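PDB 5KOL: uncharacterized protein from Escherichia coli O157:H7, which belongs to the CinA (PncC) family but probably lacks the nicotinamide-nucleotide amidohydrolase activity of its active members, its own role remaining unknown. Local coordinates for residues A[131-136]-A[144-149]. Numbering follows the deposited sequence.
Sequences TVWFAW and TAVMHF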
loop_
_atom_site.group_PDB
_atom_site.type_symbol
_atom_site.label_atom_id
_atom_site.label_comp_id
_atom_site.label_asym_id
_atom_site.label_seq_id
_atom_site.Cartn_x
_atom_site.Cartn_y
_atom_site.Cartn_z
ATOM N N THR A 131 5.692 19.310 6.120
ATOM C CA THR A 131 6.888 19.050 5.327
ATOM C C THR A 131 6.862 17.626 4.782
ATOM O O THR A 131 6.775 16.665 5.557
ATOM C CB THR A 131 8.135 19.213 6.195
ATOM O OG1 THR A 131 8.095 20.471 6.866
ATOM C CG2 THR A 131 9.402 19.111 5.332
ATOM N N VAL A 132 6.996 17.477 3.466
ATOM C CA VAL A 132 7.031 16.163 2.832
ATOM C C VAL A 132 8.202 16.111 1.853
ATOM O O VAL A 132 8.327 16.974 0.972
ATOM C CB VAL A 132 5.708 15.829 2.109
ATOM C CG1 VAL A 132 5.764 14.397 1.572
ATOM C CG2 VAL A 132 4.529 15.989 3.051
ATOM N N TRP A 133 9.053 15.098 2.007
ATOM C CA TRP A 133 10.134 14.840 1.062
ATOM C C TRP A 133 9.711 13.815 0.019
ATOM O O TRP A 133 9.042 12.834 0.337
ATOM C CB TRP A 133 11.366 14.339 1.795
ATOM C CG TRP A 133 12.244 15.444 2.275
ATOM C CD1 TRP A 133 12.305 15.951 3.538
ATOM C CD2 TRP A 133 13.179 16.198 1.488
ATOM N NE1 TRP A 133 13.234 16.966 3.594
ATOM C CE2 TRP A 133 13.783 17.139 2.348
ATOM C CE3 TRP A 133 13.563 16.167 0.139
ATOM C CZ2 TRP A 133 14.761 18.052 1.904
ATOM C CZ3 TRP A 133 14.543 17.072 -0.302
ATOM C CH2 TRP A 133 15.125 18.001 0.580
ATOM N N PHE A 134 10.127 14.030 -1.222
ATOM C CA PHE A 134 9.764 13.146 -2.318
ATOM C C PHE A 134 11.023 12.695 -3.033
ATOM O O PHE A 134 12.006 13.430 -3.080
ATOM C CB PHE A 134 8.856 13.852 -3.328
ATOM C CG PHE A 134 7.565 14.377 -2.750
ATOM C CD1 PHE A 134 7.524 15.601 -2.105
ATOM C CD2 PHE A 134 6.388 13.671 -2.916
ATOM C CE1 PHE A 134 6.326 16.099 -1.584
ATOM C CE2 PHE A 134 5.175 14.157 -2.410
ATOM C CZ PHE A 134 5.147 15.373 -1.744
ATOM N N ALA A 135 10.983 11.507 -3.632
ATOM C CA ALA A 135 12.068 11.093 -4.517
ATOM C C ALA A 135 11.497 10.317 -5.697
ATOM O O ALA A 135 10.476 9.626 -5.572
ATOM C CB ALA A 135 13.133 10.245 -3.767
ATOM N N TRP A 136 12.159 10.449 -6.852
ATOM C CA TRP A 136 11.806 9.708 -8.059
ATOM C C TRP A 136 13.055 9.112 -8.690
ATOM O O TRP A 136 14.073 9.794 -8.813
ATOM C CB TRP A 136 11.127 10.602 -9.108
ATOM C CG TRP A 136 9.928 11.364 -8.584
ATOM C CD1 TRP A 136 8.620 11.022 -8.717
ATOM C CD2 TRP A 136 9.953 12.595 -7.848
ATOM N NE1 TRP A 136 7.813 11.965 -8.103
ATOM C CE2 TRP A 136 8.613 12.943 -7.568
ATOM C CE3 TRP A 136 10.979 13.454 -7.425
ATOM C CZ2 TRP A 136 8.275 14.093 -6.864
ATOM C CZ3 TRP A 136 10.643 14.595 -6.721
ATOM C CH2 TRP A 136 9.303 14.906 -6.447
ATOM N N THR A 144 15.011 14.363 -6.113
ATOM C CA THR A 144 14.311 14.647 -4.863
ATOM C C THR A 144 13.723 16.053 -4.924
ATOM O O THR A 144 14.178 16.911 -5.686
ATOM C CB THR A 144 15.232 14.540 -3.626
ATOM O OG1 THR A 144 16.242 15.553 -3.704
ATOM C CG2 THR A 144 15.950 13.174 -3.570
ATOM N N ALA A 145 12.698 16.276 -4.102
ATOM C CA ALA A 145 12.111 17.592 -3.889
ATOM C C ALA A 145 11.468 17.609 -2.506
ATOM O O ALA A 145 10.976 16.590 -2.035
ATOM C CB ALA A 145 11.068 17.929 -4.968
ATOM N N VAL A 146 11.476 18.769 -1.861
ATOM C CA VAL A 146 10.754 18.945 -0.607
ATOM C C VAL A 146 9.632 19.958 -0.815
ATOM O O VAL A 146 9.744 20.880 -1.633
ATOM C CB VAL A 146 11.694 19.377 0.541
ATOM C CG1 VAL A 146 12.456 20.654 0.172
ATOM C CG2 VAL A 146 10.917 19.554 1.855
ATOM N N MET A 147 8.532 19.761 -0.078
ATOM C CA MET A 147 7.366 20.637 -0.114
ATOM C C MET A 147 6.875 20.919 1.300
ATOM O O MET A 147 7.043 20.100 2.206
ATOM C CB MET A 147 6.231 20.006 -0.927
ATOM C CG MET A 147 6.556 19.815 -2.401
ATOM S SD MET A 147 6.672 21.410 -3.234
ATOM C CE MET A 147 4.965 21.967 -3.200
ATOM N N HIS A 148 6.241 22.080 1.479
ATOM C CA HIS A 148 5.631 22.465 2.752
ATOM C C HIS A 148 4.159 22.757 2.496
ATOM O O HIS A 148 3.815 23.840 2.017
ATOM C CB HIS A 148 6.344 23.667 3.353
ATOM C CG HIS A 148 7.802 23.425 3.593
ATOM N ND1 HIS A 148 8.269 22.728 4.688
ATOM C CD2 HIS A 148 8.893 23.766 2.871
ATOM C CE1 HIS A 148 9.588 22.663 4.638
ATOM N NE2 HIS A 148 9.994 23.284 3.545
ATOM N N PHE A 149 3.294 21.793 2.802
ATOM C CA PHE A 149 1.878 21.909 2.484
ATOM C C PHE A 149 1.115 22.499 3.662
ATOM O O PHE A 149 1.370 22.146 4.818
ATOM C CB PHE A 149 1.287 20.545 2.118
ATOM C CG PHE A 149 1.882 19.927 0.869
ATOM C CD1 PHE A 149 1.690 20.518 -0.382
ATOM C CD2 PHE A 149 2.612 18.743 0.946
ATOM C CE1 PHE A 149 2.227 19.941 -1.529
ATOM C CE2 PHE A 149 3.160 18.164 -0.194
ATOM C CZ PHE A 149 2.948 18.757 -1.437
#
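V132 with M147 and, two residues along, F134 with A145 form the hydrogen-bonded pairs of two antiparallel strands, 131-136 and 144-148, whose axes approach to 4.7 Å. Four backbone bonds join them; the shortest, F134 N to A145 O at 2.8 Å, meets the carbonyl almost end-on.

On the face of T131, W133 and A135, the indole of W133 swings across to strand 144-148. V146 CB sits over the six-membered ring of W133, 3.4 Å from its centroid and 5° off the normal, a CH-pi contact. CG1 and CG2 of V146 reach the same indole. H148 lies alongside T131, and its ND1 donates a bond to T131 OG1 at 3.1 Å. That hydroxyl also bonds to P128 O. With chi1 at -51°, T131 OG1 lies beside the backbone N, on the H148 side, and T131 CG2 turns to V146 CG2 at 3.8 Å. Helix 92-106 packs on this face, against W133 and A135.

On the face of V132, F134, A145 and M147, F134 and F149 meet tip to tip, F134 CZ to F149 CE2 at 3.8 Å. V132 CG2 touches the edge of the F149 ring, and M147 CG packs on F134 CE1. The W136 ring meets A145 CB edge-on; W136 NE1 bonds to A164 O. Helix 153-171 covers this side.

The two strands form a beta hairpin at the border of the mixed five-stranded sheet, with helices on both faces: a three-layer alpha/beta/alpha sandwich, as in CinA-family domains.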